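Local structure of two-domain protein containing predicted PHP-like metal-dependent phosphoesterase (Bacteroides vulgatus ATCC 8482, 3E38) at residues I8-P11 / T17-K20; G130-W135 / T188-S193; E167-H172 / H210-F215; R234-F239 / D248-F253. The protein is probably a zinc-dependent phosphoesterase of the PHP family, possibly a nuclease, with zinc ions bound in one domain and an Ig-like domain attached. One frame throughout, in Å; residues are numbered along the deposited sequence.

Contact 1: I8-P11 / T17-K20; sequences IQVP and TTLK
Lys20 sets out from its strand with CG anti to the carbonyl carbon (chi1 -51°), bends at its second torsion (97°) and then runs extended, a path that carries the ammonium group across to the backbone of Ile8. There NZ donates to Ile8 O at 3.0 Å, lying in the carbonyl plane. Two waters complete its grip. One accepts from Lys20 NZ at 2.9 Å and also from Ile8 N; the other accepts from Lys20 NZ at 3.0 Å and donates to Val10 O. The three bonds match the three N-H groups of a protonated amine, so a lysine serves here as a clamp on a loop that has no regular structure of its own. Its methylenes are used as well. The side chains of Ile8 and Lys20 run alongside one another but head opposite ways, with Ile8 CD1 resting 3.8 Å from Lys20 CG. Beta-branched Val10 turns CG2 to both neighbours, meeting Thr18 CG2 at 3.9 Å roughly at a right angle and also brushing Lys20 CE. The hydroxyl of Thr18 serves Pro11, the last residue of 8-11: OG1 donates to Pro11 O at 2.8 Å, in the carbonyl plane on a lone pair, with a C=O...O angle of 137°. Threonine thus supplies a methyl for Val10 and a donor for Pro11 from one short side chain. Strand 17-22 lies in the large mixed sheet between strands 50-56 and 213-218. Ile8 and Lys20 both touch Met213 of the latter, while Val10 and Pro11 lean on Phe253 of helix 247-257.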
loop_
_atom_site.group_PDB
_atom_site.type_symbol
_atom_site.label_atom_id
_atom_site.label_comp_id
_atom_site.label_asym_id
_atom_site.label_seq_id
_atom_site.Cartn_x
_atom_site.Cartn_y
_atom_site.Cartn_z
ATOM N N ILE B 8 -10.034 15.619 1.416
ATOM C CA ILE B 8 -9.333 15.717 2.693
ATOM C C ILE B 8 -10.404 15.992 3.757
ATOM O O ILE B 8 -10.958 17.098 3.841
ATOM C CB ILE B 8 -8.282 16.836 2.703
ATOM C CG1 ILE B 8 -7.239 16.605 1.581
ATOM C CG2 ILE B 8 -7.625 16.938 4.091
ATOM C CD1 ILE B 8 -6.312 17.785 1.310
ATOM N N GLN B 9 -10.679 14.966 4.559
ATOM C CA GLN B 9 -11.713 15.017 5.596
ATOM C C GLN B 9 -11.268 15.622 6.904
ATOM O O GLN B 9 -10.722 14.961 7.770
ATOM C CB GLN B 9 -12.251 13.626 5.848
ATOM C CG GLN B 9 -12.942 13.046 4.606
ATOM C CD GLN B 9 -13.510 11.692 4.913
ATOM O OE1 GLN B 9 -14.356 11.553 5.790
ATOM N NE2 GLN B 9 -13.009 10.680 4.246
ATOM N N VAL B 10 -11.500 16.918 6.985
ATOM C CA VAL B 10 -11.206 17.709 8.185
ATOM C C VAL B 10 -12.432 18.591 8.434
ATOM O O VAL B 10 -13.235 18.797 7.525
ATOM C CB VAL B 10 -9.923 18.562 8.070
ATOM C CG1 VAL B 10 -8.675 17.658 8.087
ATOM C CG2 VAL B 10 -9.971 19.443 6.839
ATOM N N PRO B 11 -12.581 19.087 9.648
ATOM C CA PRO B 11 -13.748 19.903 9.873
ATOM C C PRO B 11 -13.587 21.367 9.546
ATOM O O PRO B 11 -12.500 21.868 9.198
ATOM C CB PRO B 11 -13.998 19.763 11.386
ATOM C CG PRO B 11 -12.664 19.317 11.990
ATOM C CD PRO B 11 -11.724 18.990 10.851
ATOM N N THR B 17 -15.283 28.061 6.178
ATOM C CA THR B 17 -15.111 26.853 5.410
ATOM C C THR B 17 -13.630 26.549 5.260
ATOM O O THR B 17 -12.842 27.393 4.831
ATOM C CB THR B 17 -15.774 26.895 4.022
ATOM O OG1 THR B 17 -15.555 25.629 3.407
ATOM C CG2 THR B 17 -15.196 27.986 3.117
ATOM N N THR B 18 -13.242 25.332 5.638
ATOM C CA THR B 18 -11.825 24.919 5.569
ATOM C C THR B 18 -11.398 24.565 4.148
ATOM O O THR B 18 -11.860 23.589 3.497
ATOM C CB THR B 18 -11.456 23.760 6.594
ATOM O OG1 THR B 18 -11.662 24.201 7.952
ATOM C CG2 THR B 18 -9.985 23.314 6.426
ATOM N N LEU B 19 -10.484 25.380 3.669
ATOM C CA LEU B 19 -9.914 25.180 2.338
ATOM C C LEU B 19 -8.469 24.693 2.431
ATOM O O LEU B 19 -7.651 25.106 3.329
ATOM C CB LEU B 19 -10.032 26.488 1.558
ATOM C CG LEU B 19 -11.425 27.118 1.451
ATOM C CD1 LEU B 19 -11.328 28.529 0.818
ATOM C CD2 LEU B 19 -12.430 26.167 0.666
ATOM N N LYS B 20 -8.150 23.787 1.527
ATOM C CA LYS B 20 -6.804 23.160 1.501
ATOM C C LYS B 20 -6.006 23.729 0.346
ATOM O O LYS B 20 -6.358 23.565 -0.832
ATOM C CB LYS B 20 -6.889 21.632 1.476
ATOM C CG LYS B 20 -7.808 21.016 2.568
ATOM C CD LYS B 20 -9.183 20.717 2.002
ATOM C CE LYS B 20 -10.143 20.189 3.055
ATOM N NZ LYS B 20 -11.452 19.721 2.492
HETATM O O HOH W 1 -10.755 18.158 0.140
HETATM O O HOH W 2 -13.162 20.000 4.935
#

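Contact 2: G130-W135 / T188-S193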
loop_
_atom_site.group_PDB
_atom_site.type_symbol
_atom_site.label_atom_id
_atom_site.label_comp_id
_atom_site.label_asym_id
_atom_site.label_seq_id
_atom_site.Cartn_x
_atom_site.Cartn_y
_atom_site.Cartn_z
ATOM N N GLY B 130 -0.315 45.105 -4.694
ATOM C CA GLY B 130 -0.982 44.709 -3.450
ATOM C C GLY B 130 -0.917 43.205 -3.140
ATOM O O GLY B 130 -1.794 42.647 -2.486
ATOM N N ALA B 131 0.108 42.552 -3.674
ATOM C CA ALA B 131 0.366 41.109 -3.460
ATOM C C ALA B 131 0.438 40.691 -1.998
ATOM O O ALA B 131 0.901 41.459 -1.143
ATOM C CB ALA B 131 1.694 40.711 -4.116
ATOM N N PHE B 132 0.025 39.447 -1.740
ATOM C CA PHE B 132 0.219 38.842 -0.410
ATOM C C PHE B 132 1.597 38.183 -0.489
ATOM O O PHE B 132 1.890 37.385 -1.382
ATOM C CB PHE B 132 -0.877 37.874 -0.022
ATOM C CG PHE B 132 -0.677 37.243 1.337
ATOM C CD1 PHE B 132 0.078 36.056 1.465
ATOM C CD2 PHE B 132 -1.261 37.805 2.486
ATOM C CE1 PHE B 132 0.268 35.452 2.712
ATOM C CE2 PHE B 132 -1.083 37.206 3.749
ATOM C CZ PHE B 132 -0.316 36.009 3.855
HETATM N N MSE B 133 2.468 38.623 0.408
HETATM C CA MSE B 133 3.882 38.224 0.374
HETATM C C MSE B 133 4.354 37.457 1.570
HETATM O O MSE B 133 4.146 37.864 2.710
HETATM C CB MSE B 133 4.759 39.484 0.225
HETATM C CG MSE B 133 4.711 40.045 -1.224
HETATM SE SE MSE B 133 5.318 41.865 -1.388
HETATM C CE MSE B 133 3.777 42.797 -0.653
ATOM N N PHE B 134 5.039 36.354 1.302
ATOM C CA PHE B 134 5.614 35.598 2.404
ATOM C C PHE B 134 7.032 35.089 2.179
ATOM O O PHE B 134 7.456 34.827 1.083
ATOM C CB PHE B 134 4.672 34.476 2.847
ATOM C CG PHE B 134 4.347 33.465 1.772
ATOM C CD1 PHE B 134 5.148 32.344 1.589
ATOM C CD2 PHE B 134 3.220 33.624 0.973
ATOM C CE1 PHE B 134 4.821 31.381 0.613
ATOM C CE2 PHE B 134 2.880 32.673 0.004
ATOM C CZ PHE B 134 3.693 31.547 -0.178
ATOM N N TRP B 135 7.776 35.046 3.274
ATOM C CA TRP B 135 9.135 34.507 3.287
ATOM C C TRP B 135 9.126 32.964 3.144
ATOM O O TRP B 135 8.490 32.229 3.923
ATOM C CB TRP B 135 9.836 34.983 4.556
ATOM C CG TRP B 135 11.247 34.609 4.684
ATOM C CD1 TRP B 135 12.085 34.183 3.701
ATOM C CD2 TRP B 135 12.048 34.754 5.864
ATOM N NE1 TRP B 135 13.352 33.996 4.203
ATOM C CE2 TRP B 135 13.356 34.348 5.531
ATOM C CE3 TRP B 135 11.780 35.176 7.163
ATOM C CZ2 TRP B 135 14.395 34.334 6.463
ATOM C CZ3 TRP B 135 12.806 35.193 8.080
ATOM C CH2 TRP B 135 14.103 34.762 7.728
ATOM N N THR B 188 1.054 35.528 9.172
ATOM C CA THR B 188 0.320 34.329 8.723
ATOM C C THR B 188 1.256 33.152 8.561
ATOM O O THR B 188 2.214 33.252 7.828
ATOM C CB THR B 188 -0.401 34.613 7.430
ATOM O OG1 THR B 188 -1.295 35.701 7.684
ATOM C CG2 THR B 188 -1.181 33.384 6.911
HETATM N N MSE B 189 0.983 32.063 9.294
HETATM C CA MSE B 189 1.781 30.827 9.186
HETATM C C MSE B 189 1.320 30.084 7.959
HETATM O O MSE B 189 0.132 29.851 7.774
HETATM C CB MSE B 189 1.633 29.940 10.412
HETATM C CG MSE B 189 2.043 30.638 11.693
HETATM SE SE MSE B 189 1.942 29.405 13.122
HETATM C CE MSE B 189 1.906 30.756 14.605
ATOM N N ILE B 190 2.304 29.781 7.128
ATOM C CA ILE B 190 2.123 29.129 5.837
ATOM C C ILE B 190 2.791 27.771 5.712
ATOM O O ILE B 190 3.864 27.527 6.218
ATOM C CB ILE B 190 2.669 29.996 4.669
ATOM C CG1 ILE B 190 1.932 31.315 4.541
ATOM C CG2 ILE B 190 2.485 29.245 3.304
ATOM C CD1 ILE B 190 0.502 31.181 4.034
ATOM N N GLY B 191 2.157 26.903 4.949
ATOM C CA GLY B 191 2.771 25.623 4.663
ATOM C C GLY B 191 2.544 25.202 3.228
ATOM O O GLY B 191 1.413 25.169 2.744
ATOM N N THR B 192 3.639 24.866 2.566
ATOM C CA THR B 192 3.585 24.541 1.138
ATOM C C THR B 192 4.456 23.368 0.751
ATOM O O THR B 192 5.248 22.882 1.532
ATOM C CB THR B 192 4.006 25.738 0.302
ATOM O OG1 THR B 192 5.403 25.923 0.461
ATOM C CG2 THR B 192 3.298 27.013 0.768
ATOM N N SER B 193 4.264 22.927 -0.488
ATOM C CA SER B 193 4.988 21.790 -1.011
ATOM C C SER B 193 6.304 22.245 -1.608
ATOM O O SER B 193 7.327 21.653 -1.374
ATOM C CB SER B 193 4.187 21.030 -2.078
ATOM O OG SER B 193 4.054 21.740 -3.287
#
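Ile190 reaches toward strand 132-135 and sends its two branches to two different phenylalanines. From CB, the methyl CG2 stands anti to the backbone N and comes over one face of the Phe134 ring, offset toward the rim, 4.2 Å from Phe134 CE1. The other branch leaves CB through CG1, and a further bend (chi2 -70°) brings CD1 to Phe132, 4.5 Å from Phe132 CE1. A branched aliphatic residue suits this place because one side chain can serve two rings in different directions. These two strands are not hydrogen-bonded neighbours: strand 165-170 runs between them, parallel to both. Their directions differ by 74° and their axes come no closer than 8.8 Å, consistent with the strongly coiled sheet of the distorted beta/alpha barrel of PHP proteins, and large side chains bridge the distance on its inner side. Phe132 goes on to meet Thr188, whose CB lies near the ring plane, at the edge, 3.8 Å from Phe132 CZ. The hydroxyl of Thr188 does not depend on this apolar neighbour, since OG1 is hydrogen-bonded to Leu230 O of helix 223-231. That helix also covers Phe132 and Ile190 through the side chain of Leu230. The side chains of Phe134 and Ile190 cross at about a right angle. The side chain of Phe134 lies about 5 Å from that of the zinc ligand His24 and about 9 Å from a bound zinc ion, measured between nearest atoms.

Contact 3: E167-H172 / H210-F215; sequences EVANGH and HRTMTF
Thr212 OG1 donates to Gly171 O at 2.6 Å, the one hydrogen bond that joins the two segments. The hydroxyl meets the oxygen at a C=O...O angle of 134° and is tilted 25° from the carbonyl plane. Because OG1 stands beside its own backbone N, anti to the carbonyl carbon, the methyl CG2 is turned to Ala169, where it lies 3.7 Å from Ala169 O and 4.0 Å from Ala169 CB. Threonine fits by offering a methyl to Ala169 and a donor to Gly171, two residues further on, and the small alanine allows the close approach. Gly171 has positive phi, a conformation glycine reaches easily, and its carbonyl O is presented to Thr212. Asn170 turns away from Thr212, and its side chain lies about 3 Å from that of the zinc ligand Asp194 (nearest atoms). Its ND2 donates to Glu167 OE1 at 2.7 Å in a nearly straight bond (171°), on the syn side of the carboxylate but tilted out of its plane, and also bonds Asp194 OD2. Glu167 is itself held by several donors: OE1 by the backbone N of His137, OE2 by Thr192 OG1 and by His24 ND1. Glu167 and Asn170 thus form a second shell that probably helps to orient zinc ligands and, by its negative charge, to polarise His24. On the other segment His210 ND1 donates to Arg211 O from above the carbonyl plane. Strand 165-170 is flanked in the barrel sheet by strands 132-135 and 188-192, and Ala169 and Thr212 both abut Phe239 of strand 235-239, which pairs antiparallel with strand 213-218.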
loop_
_atom_site.group_PDB
_atom_site.type_symbol
_atom_site.label_atom_id
_atom_site.label_comp_id
_atom_site.label_asym_id
_atom_site.label_seq_id
_atom_site.Cartn_x
_atom_site.Cartn_y
_atom_site.Cartn_z
ATOM N N GLU B 167 6.708 30.864 5.684
ATOM C CA GLU B 167 6.571 29.417 5.602
ATOM C C GLU B 167 7.148 28.812 6.867
ATOM O O GLU B 167 8.316 29.071 7.242
ATOM C CB GLU B 167 7.288 28.857 4.388
ATOM C CG GLU B 167 6.550 29.117 3.101
ATOM C CD GLU B 167 7.214 28.433 1.891
ATOM O OE1 GLU B 167 8.433 28.136 1.992
ATOM O OE2 GLU B 167 6.533 28.244 0.842
ATOM N N VAL B 168 6.293 28.080 7.574
ATOM C CA VAL B 168 6.680 27.389 8.846
ATOM C C VAL B 168 6.997 25.938 8.522
ATOM O O VAL B 168 7.564 25.175 9.321
ATOM C CB VAL B 168 5.613 27.474 9.975
ATOM C CG1 VAL B 168 5.570 28.923 10.557
ATOM C CG2 VAL B 168 4.218 26.922 9.507
ATOM N N ALA B 169 6.641 25.602 7.297
ATOM C CA ALA B 169 6.855 24.270 6.770
ATOM C C ALA B 169 6.836 24.262 5.243
ATOM O O ALA B 169 5.920 24.753 4.631
ATOM C CB ALA B 169 5.838 23.315 7.354
ATOM N N ASN B 170 7.910 23.713 4.674
ATOM C CA ASN B 170 8.142 23.593 3.214
ATOM C C ASN B 170 8.554 22.175 2.838
ATOM O O ASN B 170 9.622 21.691 3.195
ATOM C CB ASN B 170 9.224 24.599 2.770
ATOM C CG ASN B 170 9.382 24.703 1.255
ATOM O OD1 ASN B 170 9.696 23.726 0.614
ATOM N ND2 ASN B 170 9.224 25.918 0.691
ATOM N N GLY B 171 7.695 21.506 2.109
ATOM C CA GLY B 171 7.969 20.127 1.719
ATOM C C GLY B 171 8.223 19.334 2.982
ATOM O O GLY B 171 7.393 19.293 3.858
ATOM N N HIS B 172 9.394 18.720 3.072
ATOM C CA HIS B 172 9.744 17.871 4.217
ATOM C C HIS B 172 10.558 18.664 5.241
ATOM O O HIS B 172 11.128 18.110 6.138
ATOM C CB HIS B 172 10.437 16.607 3.732
ATOM C CG HIS B 172 9.558 15.763 2.839
ATOM N ND1 HIS B 172 8.417 15.161 3.307
ATOM C CD2 HIS B 172 9.617 15.476 1.512
ATOM C CE1 HIS B 172 7.829 14.492 2.321
ATOM N NE2 HIS B 172 8.536 14.661 1.217
ATOM N N HIS B 210 1.198 12.958 2.831
ATOM C CA HIS B 210 0.458 14.010 2.125
ATOM C C HIS B 210 1.323 15.207 1.910
ATOM O O HIS B 210 2.213 15.536 2.716
ATOM C CB HIS B 210 -0.767 14.433 2.957
ATOM C CG HIS B 210 -0.386 15.067 4.246
ATOM N ND1 HIS B 210 -0.077 16.404 4.337
ATOM C CD2 HIS B 210 -0.133 14.537 5.463
ATOM C CE1 HIS B 210 0.297 16.688 5.571
ATOM N NE2 HIS B 210 0.273 15.571 6.278
ATOM N N ARG B 211 1.007 15.938 0.857
ATOM C CA ARG B 211 1.798 17.095 0.528
ATOM C C ARG B 211 1.646 18.102 1.636
ATOM O O ARG B 211 0.565 18.262 2.165
ATOM C CB ARG B 211 1.382 17.716 -0.811
ATOM C CG ARG B 211 0.191 18.670 -0.742
ATOM C CD ARG B 211 0.161 19.589 -1.950
ATOM N NE ARG B 211 -0.369 18.883 -3.097
ATOM C CZ ARG B 211 -0.307 19.301 -4.346
ATOM N NH1 ARG B 211 0.287 20.438 -4.645
ATOM N NH2 ARG B 211 -0.845 18.550 -5.301
ATOM N N THR B 212 2.742 18.758 2.000
ATOM C CA THR B 212 2.692 19.838 2.988
ATOM C C THR B 212 1.800 20.929 2.431
ATOM O O THR B 212 1.860 21.289 1.267
ATOM C CB THR B 212 4.101 20.337 3.290
ATOM O OG1 THR B 212 4.810 19.239 3.860
ATOM C CG2 THR B 212 4.116 21.519 4.251
HETATM N N MSE B 213 0.911 21.415 3.253
HETATM C CA MSE B 213 -0.043 22.380 2.753
HETATM C C MSE B 213 -0.553 23.312 3.809
HETATM O O MSE B 213 -0.114 23.279 4.928
HETATM C CB MSE B 213 -1.242 21.625 2.168
HETATM C CG MSE B 213 -2.064 20.870 3.224
HETATM SE SE MSE B 213 -3.538 19.841 2.431
HETATM C CE MSE B 213 -2.437 18.499 1.533
ATOM N N THR B 214 -1.495 24.160 3.418
ATOM C CA THR B 214 -2.100 25.131 4.367
ATOM C C THR B 214 -3.605 25.019 4.438
ATOM O O THR B 214 -4.311 24.984 3.427
ATOM C CB THR B 214 -1.763 26.615 4.027
ATOM O OG1 THR B 214 -0.359 26.783 3.924
ATOM C CG2 THR B 214 -2.302 27.569 5.058
ATOM N N PHE B 215 -4.080 24.871 5.658
ATOM C CA PHE B 215 -5.507 24.947 5.913
ATOM C C PHE B 215 -5.859 26.432 6.051
ATOM O O PHE B 215 -5.277 27.160 6.906
ATOM C CB PHE B 215 -5.947 24.199 7.186
ATOM C CG PHE B 215 -5.811 22.724 7.111
ATOM C CD1 PHE B 215 -5.663 22.099 5.887
ATOM C CD2 PHE B 215 -5.954 21.944 8.258
ATOM C CE1 PHE B 215 -5.544 20.720 5.808
ATOM C CE2 PHE B 215 -5.857 20.551 8.193
ATOM C CZ PHE B 215 -5.648 19.945 6.971
#

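Contact 4: R234-F239 / D248-F253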
loop_
_atom_site.group_PDB
_atom_site.type_symbol
_atom_site.label_atom_id
_atom_site.label_comp_id
_atom_site.label_asym_id
_atom_site.label_seq_id
_atom_site.Cartn_x
_atom_site.Cartn_y
_atom_site.Cartn_z
ATOM N N ARG B 234 -5.788 33.480 9.321
ATOM C CA ARG B 234 -6.736 32.391 9.577
ATOM C C ARG B 234 -6.352 31.174 8.760
ATOM O O ARG B 234 -7.019 30.729 7.815
ATOM C CB ARG B 234 -8.166 32.860 9.319
ATOM C CG ARG B 234 -9.123 32.318 10.349
ATOM C CD ARG B 234 -10.546 32.772 10.139
ATOM N NE ARG B 234 -10.702 34.227 10.142
ATOM C CZ ARG B 234 -10.978 34.960 9.070
ATOM N NH1 ARG B 234 -11.126 34.396 7.875
ATOM N NH2 ARG B 234 -11.120 36.268 9.199
ATOM N N THR B 235 -5.203 30.671 9.193
ATOM C CA THR B 235 -4.500 29.502 8.628
ATOM C C THR B 235 -3.898 28.605 9.693
ATOM O O THR B 235 -3.754 28.963 10.877
ATOM C CB THR B 235 -3.271 29.942 7.768
ATOM O OG1 THR B 235 -2.297 30.603 8.616
ATOM C CG2 THR B 235 -3.671 30.930 6.621
ATOM N N ALA B 236 -3.524 27.435 9.213
ATOM C CA ALA B 236 -2.737 26.431 9.957
ATOM C C ALA B 236 -1.990 25.622 8.935
ATOM O O ALA B 236 -2.551 25.252 7.890
ATOM C CB ALA B 236 -3.612 25.516 10.826
ATOM N N ALA B 237 -0.714 25.396 9.203
ATOM C CA ALA B 237 0.122 24.550 8.343
ATOM C C ALA B 237 0.016 23.046 8.735
ATOM O O ALA B 237 0.124 22.648 9.877
ATOM C CB ALA B 237 1.578 25.034 8.343
ATOM N N TYR B 238 -0.207 22.246 7.720
ATOM C CA TYR B 238 -0.342 20.810 7.816
ATOM C C TYR B 238 0.845 20.162 7.164
ATOM O O TYR B 238 1.014 20.181 5.960
ATOM C CB TYR B 238 -1.608 20.386 7.121
ATOM C CG TYR B 238 -1.932 18.912 7.230
ATOM C CD1 TYR B 238 -1.652 18.183 8.381
ATOM C CD2 TYR B 238 -2.597 18.261 6.197
ATOM C CE1 TYR B 238 -1.969 16.864 8.462
ATOM C CE2 TYR B 238 -2.920 16.958 6.293
ATOM C CZ TYR B 238 -2.617 16.251 7.412
ATOM O OH TYR B 238 -2.982 14.895 7.486
ATOM N N PHE B 239 1.633 19.563 8.026
ATOM C CA PHE B 239 2.940 19.023 7.722
ATOM C C PHE B 239 3.116 17.662 8.323
ATOM O O PHE B 239 3.178 17.521 9.545
ATOM C CB PHE B 239 3.974 19.971 8.350
ATOM C CG PHE B 239 5.378 19.460 8.283
ATOM C CD1 PHE B 239 6.113 19.565 7.111
ATOM C CD2 PHE B 239 5.952 18.839 9.369
ATOM C CE1 PHE B 239 7.367 19.078 7.044
ATOM C CE2 PHE B 239 7.232 18.374 9.301
ATOM C CZ PHE B 239 7.935 18.498 8.136
ATOM N N ASP B 248 -5.761 29.796 19.371
ATOM C CA ASP B 248 -7.127 30.314 19.277
ATOM C C ASP B 248 -7.840 29.745 18.063
ATOM O O ASP B 248 -9.035 29.871 17.905
ATOM C CB ASP B 248 -7.159 31.833 19.231
ATOM C CG ASP B 248 -6.547 32.387 17.965
ATOM O OD1 ASP B 248 -6.401 31.638 16.966
ATOM O OD2 ASP B 248 -6.218 33.569 17.973
ATOM N N LEU B 249 -7.064 29.115 17.213
ATOM C CA LEU B 249 -7.588 28.457 16.027
ATOM C C LEU B 249 -7.531 26.934 16.197
ATOM O O LEU B 249 -8.487 26.233 15.852
ATOM C CB LEU B 249 -6.820 28.882 14.779
ATOM C CG LEU B 249 -7.163 30.247 14.178
ATOM C CD1 LEU B 249 -6.316 30.465 12.956
ATOM C CD2 LEU B 249 -8.658 30.314 13.856
ATOM N N LEU B 250 -6.421 26.444 16.751
ATOM C CA LEU B 250 -6.205 24.985 16.911
ATOM C C LEU B 250 -7.129 24.404 17.968
ATOM O O LEU B 250 -7.663 23.305 17.829
ATOM C CB LEU B 250 -4.735 24.623 17.197
ATOM C CG LEU B 250 -3.978 24.111 15.951
ATOM C CD1 LEU B 250 -4.205 24.943 14.682
ATOM C CD2 LEU B 250 -2.465 23.913 16.257
ATOM N N ARG B 251 -7.355 25.189 19.005
ATOM C CA ARG B 251 -8.208 24.727 20.085
ATOM C C ARG B 251 -9.598 24.398 19.552
ATOM O O ARG B 251 -10.063 23.284 19.720
ATOM C CB ARG B 251 -8.302 25.748 21.233
ATOM C CG ARG B 251 -9.331 25.390 22.287
ATOM C CD ARG B 251 -9.215 26.349 23.490
ATOM N NE ARG B 251 -7.816 26.425 23.910
ATOM C CZ ARG B 251 -7.198 25.467 24.611
ATOM N NH1 ARG B 251 -7.875 24.397 24.977
ATOM N NH2 ARG B 251 -5.912 25.571 24.952
ATOM N N PRO B 252 -10.272 25.367 18.908
ATOM C CA PRO B 252 -11.603 25.034 18.423
ATOM C C PRO B 252 -11.623 23.997 17.322
ATOM O O PRO B 252 -12.657 23.362 17.092
ATOM C CB PRO B 252 -12.122 26.371 17.854
ATOM C CG PRO B 252 -10.908 27.244 17.702
ATOM C CD PRO B 252 -10.030 26.815 18.852
ATOM N N PHE B 253 -10.486 23.846 16.657
ATOM C CA PHE B 253 -10.359 22.893 15.498
ATOM C C PHE B 253 -10.307 21.491 16.063
ATOM O O PHE B 253 -10.984 20.573 15.613
ATOM C CB PHE B 253 -9.129 23.235 14.641
ATOM C CG PHE B 253 -8.983 22.411 13.399
ATOM C CD1 PHE B 253 -9.788 22.644 12.287
ATOM C CD2 PHE B 253 -8.017 21.418 13.316
ATOM C CE1 PHE B 253 -9.651 21.886 11.124
ATOM C CE2 PHE B 253 -7.884 20.651 12.150
ATOM C CZ PHE B 253 -8.708 20.892 11.056
#
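Arg234, which opens this segment, lies against Leu249 where strand 235-239 of the PHP domain's sheet packs on helix 247-257, the helix that leads into the strands of the Ig-like domain; the contact is therefore part of the junction between the two domains. The aliphatic part of Arg234 does the packing: its CG is 4.1 Å from Leu249 CD2, the two side chains crossing at about a right angle, and its CA is 3.9 Å from Leu249 CD1. The bend at the third torsion (chi3 -58°) then turns the guanidinium away, so that NH2 makes a salt bridge with Glu228 OE2 and NH1 bonds Phe217 O. A long side chain with an apolar stem and a charged end suits such a half-covered place. At Thr235 the contact passes to the backbone, where the carbonyl O comes 3.6 Å from Leu249 CD1, while the side chain points off the helix and OG1 is bonded to Met189 O. Leu249 CD1 thus bears on both Arg234 and Thr235, while CD2 reaches the stem of Arg234. Ala236 points toward the helix, and its small CB allows Leu250 CD1 to sit at 3.9 Å. The bond that leaves CA of Leu250 does not aim at the strand; it is the first torsion of -101°, away from the usual staggered values, together with the second, that swings the methyl over. Farther along, the helix is kinked at Pro252, whose N has no hydrogen to give, and Phe253 N makes two weak bonds, to Leu250 O at 3.1 Å and to Leu249 O at 3.2 Å.

All four contacts reach the same large mixed sheet, which holds the strands of what is probably the PHP barrel. Contact 1 closes first along the chain; the segments of contacts 2 and 3 then alternate, and contact 4 follows last. Contacts 2 and 3, with centres 11 Å apart, share neighbouring strands 132-135, 165-170 and 188-192 and stand near the zinc ions. Contacts 3 and 4, with centres 13 Å apart, are joined by the pairing of strands 213-218 and 235-239. The centres of contacts 1 and 4 are 11 Å apart, and the two touch through Phe253; those of contacts 1 and 2 are 19 Å apart, without touching. One run of packing thus leads from the metal site to the junction with the Ig-like domain.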